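AlkD2 (Streptococcus mutans, PDB 6M9M) binds inosine-5'-monophosphate and belongs to the HEAT-like repeat family of DNA glycosylases, although its own function is not established. Local coordinates at residues 19-22 against 23-26. Sequence-based numbering, arbitrary orientation.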
ATOM      1  N   GLY A  19      -5.485  -5.528 -14.829  1.00 17.85           N
ATOM      2  CA  GLY A  19      -6.002  -4.248 -14.391  1.00 16.56           C
ATOM      3  C   GLY A  19      -6.761  -4.320 -13.080  1.00 16.46           C
ATOM      4  O   GLY A  19      -6.975  -5.381 -12.484  1.00 18.02           O
ATOM      5  N   PHE A  20      -7.190  -3.147 -12.627  1.00 14.94           N
ATOM      6  CA  PHE A  20      -7.949  -3.026 -11.392  1.00 15.93           C
ATOM      7  C   PHE A  20      -9.031  -1.956 -11.467  1.00 16.76           C
ATOM      8  O   PHE A  20      -9.780  -1.802 -10.505  1.00 16.36           O
ATOM      9  CB  PHE A  20      -7.008  -2.706 -10.206  1.00 16.35           C
ATOM     10  CG  PHE A  20      -6.215  -1.443 -10.405  1.00 16.60           C
ATOM     11  CD1 PHE A  20      -6.747  -0.212 -10.062  1.00 17.06           C
ATOM     12  CD2 PHE A  20      -4.948  -1.480 -10.956  1.00 17.37           C
ATOM     13  CE1 PHE A  20      -6.031   0.947 -10.263  1.00 17.62           C
ATOM     14  CE2 PHE A  20      -4.228  -0.324 -11.164  1.00 18.16           C
ATOM     15  CZ  PHE A  20      -4.764   0.890 -10.817  1.00 18.02           C
ATOM     16  N   LYS A  21      -9.137  -1.210 -12.558  1.00 19.49           N
ATOM     17  CA  LYS A  21     -10.042  -0.064 -12.552  1.00 22.53           C
ATOM     18  C   LYS A  21     -11.512  -0.466 -12.497  1.00 21.05           C
ATOM     19  O   LYS A  21     -12.317   0.271 -11.923  1.00 20.21           O
ATOM     20  CB  LYS A  21      -9.744   0.844 -13.741  1.00 27.87           C
ATOM     21  CG  LYS A  21      -8.478   1.659 -13.537  1.00 34.07           C
ATOM     22  CD  LYS A  21      -7.991   2.304 -14.819  1.00 40.10           C
ATOM     23  CE  LYS A  21      -6.666   3.021 -14.588  1.00 43.42           C
ATOM     24  NZ  LYS A  21      -5.607   2.110 -14.044  1.00 46.96           N
ATOM     25  N   GLU A  22     -11.892  -1.616 -13.059  1.00 20.86           N
ATOM     26  CA  GLU A  22     -13.301  -2.000 -13.006  1.00 21.00           C
ATOM     27  C   GLU A  22     -13.736  -2.285 -11.573  1.00 18.51           C
ATOM     28  O   GLU A  22     -14.802  -1.835 -11.132  1.00 18.53           O
ATOM     29  CB  GLU A  22     -13.563  -3.219 -13.886  1.00 25.44           C
ATOM     30  CG  GLU A  22     -13.262  -3.013 -15.347  1.00 30.38           C
ATOM     31  CD  GLU A  22     -13.703  -4.189 -16.192  1.00 35.57           C
ATOM     32  OE1 GLU A  22     -14.755  -4.784 -15.871  1.00 37.71           O
ATOM     33  OE2 GLU A  22     -12.994  -4.520 -17.161  1.00 36.88           O
ATOM     34  N   GLU A  23     -12.916  -3.015 -10.821  1.00 16.13           N
ATOM     35  CA  GLU A  23     -13.240  -3.299  -9.431  1.00 15.46           C
ATOM     36  C   GLU A  23     -13.243  -2.021  -8.601  1.00 15.15           C
ATOM     37  O   GLU A  23     -14.131  -1.819  -7.764  1.00 14.95           O
ATOM     38  CB  GLU A  23     -12.251  -4.315  -8.865  1.00 14.85           C
ATOM     39  CG  GLU A  23     -12.319  -5.692  -9.522  1.00 14.99           C
ATOM     40  CD  GLU A  23     -11.282  -5.920 -10.619  1.00 16.18           C
ATOM     41  OE1 GLU A  23     -10.786  -4.933 -11.190  1.00 17.43           O
ATOM     42  OE2 GLU A  23     -10.969  -7.098 -10.908  1.00 17.54           O
ATOM     43  N   GLU A  24     -12.261  -1.151  -8.827  1.00 14.84           N
ATOM     44  CA  GLU A  24     -12.182   0.111  -8.111  1.00 15.81           C
ATOM     45  C   GLU A  24     -13.420   0.961  -8.345  1.00 17.35           C
ATOM     46  O   GLU A  24     -14.001   1.501  -7.400  1.00 16.84           O
ATOM     47  CB  GLU A  24     -10.930   0.861  -8.571  1.00 17.54           C
ATOM     48  CG  GLU A  24     -10.686   2.141  -7.803  1.00 19.51           C
ATOM     49  CD  GLU A  24      -9.506   2.923  -8.330  1.00 23.05           C
ATOM     50  OE1 GLU A  24      -9.202   2.801  -9.543  1.00 24.95           O
ATOM     51  OE2 GLU A  24      -8.897   3.673  -7.537  1.00 25.68           O
ATOM     52  N   GLN A  25     -13.830   1.118  -9.605  1.00 17.94           N
ATOM     53  CA  GLN A  25     -14.971   1.983  -9.882  1.00 20.65           C
ATOM     54  C   GLN A  25     -16.258   1.423  -9.286  1.00 18.44           C
ATOM     55  O   GLN A  25     -17.082   2.180  -8.766  1.00 18.31           O
ATOM     56  CB  GLN A  25     -15.114   2.223 -11.383  1.00 27.83           C
ATOM     57  CG  GLN A  25     -16.223   3.210 -11.728  1.00 36.53           C
ATOM     58  CD  GLN A  25     -16.086   4.541 -10.992  1.00 42.29           C
ATOM     59  OE1 GLN A  25     -15.099   5.260 -11.160  1.00 45.73           O
ATOM     60  NE2 GLN A  25     -17.075   4.863 -10.160  1.00 46.61           N
ATOM     61  N   ARG A  26     -16.445   0.102  -9.330  1.00 16.64           N
ATOM     62  CA  ARG A  26     -17.634  -0.476  -8.709  1.00 17.02           C
ATOM     63  C   ARG A  26     -17.627  -0.242  -7.202  1.00 16.30           C
ATOM     64  O   ARG A  26     -18.653   0.123  -6.618  1.00 16.02           O
ATOM     65  CB  ARG A  26     -17.702  -1.969  -9.021  1.00 18.92           C
ATOM     66  CG  ARG A  26     -19.054  -2.601  -8.738  1.00 22.88           C
ATOM     67  CD  ARG A  26     -20.103  -2.269  -9.820  1.00 26.79           C
ATOM     68  NE  ARG A  26     -21.237  -3.173  -9.691  1.00 29.40           N
ATOM     69  CZ  ARG A  26     -21.350  -4.342 -10.311  1.00 30.23           C
ATOM     70  NH1 ARG A  26     -20.412  -4.756 -11.152  1.00 29.64           N
ATOM     71  NH2 ARG A  26     -22.425  -5.089 -10.102  1.00 32.11           N
TER
HETATM   72  O   HOH W   1      -8.745  -7.486 -12.140  1.00 19.09           O
HETATM   73  O   HOH W   2     -11.213   3.034 -11.550  1.00 34.48           O
HETATM   74  O   HOH W   3     -10.349  -4.025 -13.733  1.00 25.08           O
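The N-terminal turn of helix 21-32, entered from a loop that meets the phosphate of the bound inosine monophosphate at Gly19, is held by main-chain bonds, with the Glu23 carboxylate linked to its start through two waters. Phe20 occupies the N-cap position, and its carbonyl O accepts the first bond, from Glu24 N at 3.1 Å. Lys21 O and Glu22 O then receive Gln25 N and Arg26 N.

The Phe20 side chain offers no acceptor for a helix amide, and Glu22 N donates instead to a water, at 2.9 Å; that water in turn donates to Glu23 OE1 at 2.7 Å. A turn about the CB-CG bond of Glu23 (chi2 97°) carries the carboxylate back, with OE1 3.4 Å from Phe20 CA. Its other oxygen, OE2, takes a 2.6 Å bond from a second water, which also donates to Gly19 O. One carboxylate is thus tied through two waters to both the incoming loop and the first turn, and its negative charge at the helix N-terminus should be favoured by the helix dipole. Gly19, whose positive phi (86°) goes with its lack of a side chain, gives its N to phosphate oxygen O3P of the ligand; His18, Trp85 and Arg86 complete the pocket.

Farther round the helix, the Phe20 ring and the extended Glu24 side chain run side by side. Glu24 OE1 comes up at the ring edge, 3.7 Å from Phe20 CE1, with the carboxylate plane turned 59° from the ring; a water links this oxygen to Lys21 O. Helix 52-65 meets both side chains, through Met56 at Phe20 and Phe60 and Tyr64 at Glu24, while Lys93 makes a cation-pi contact with the ring.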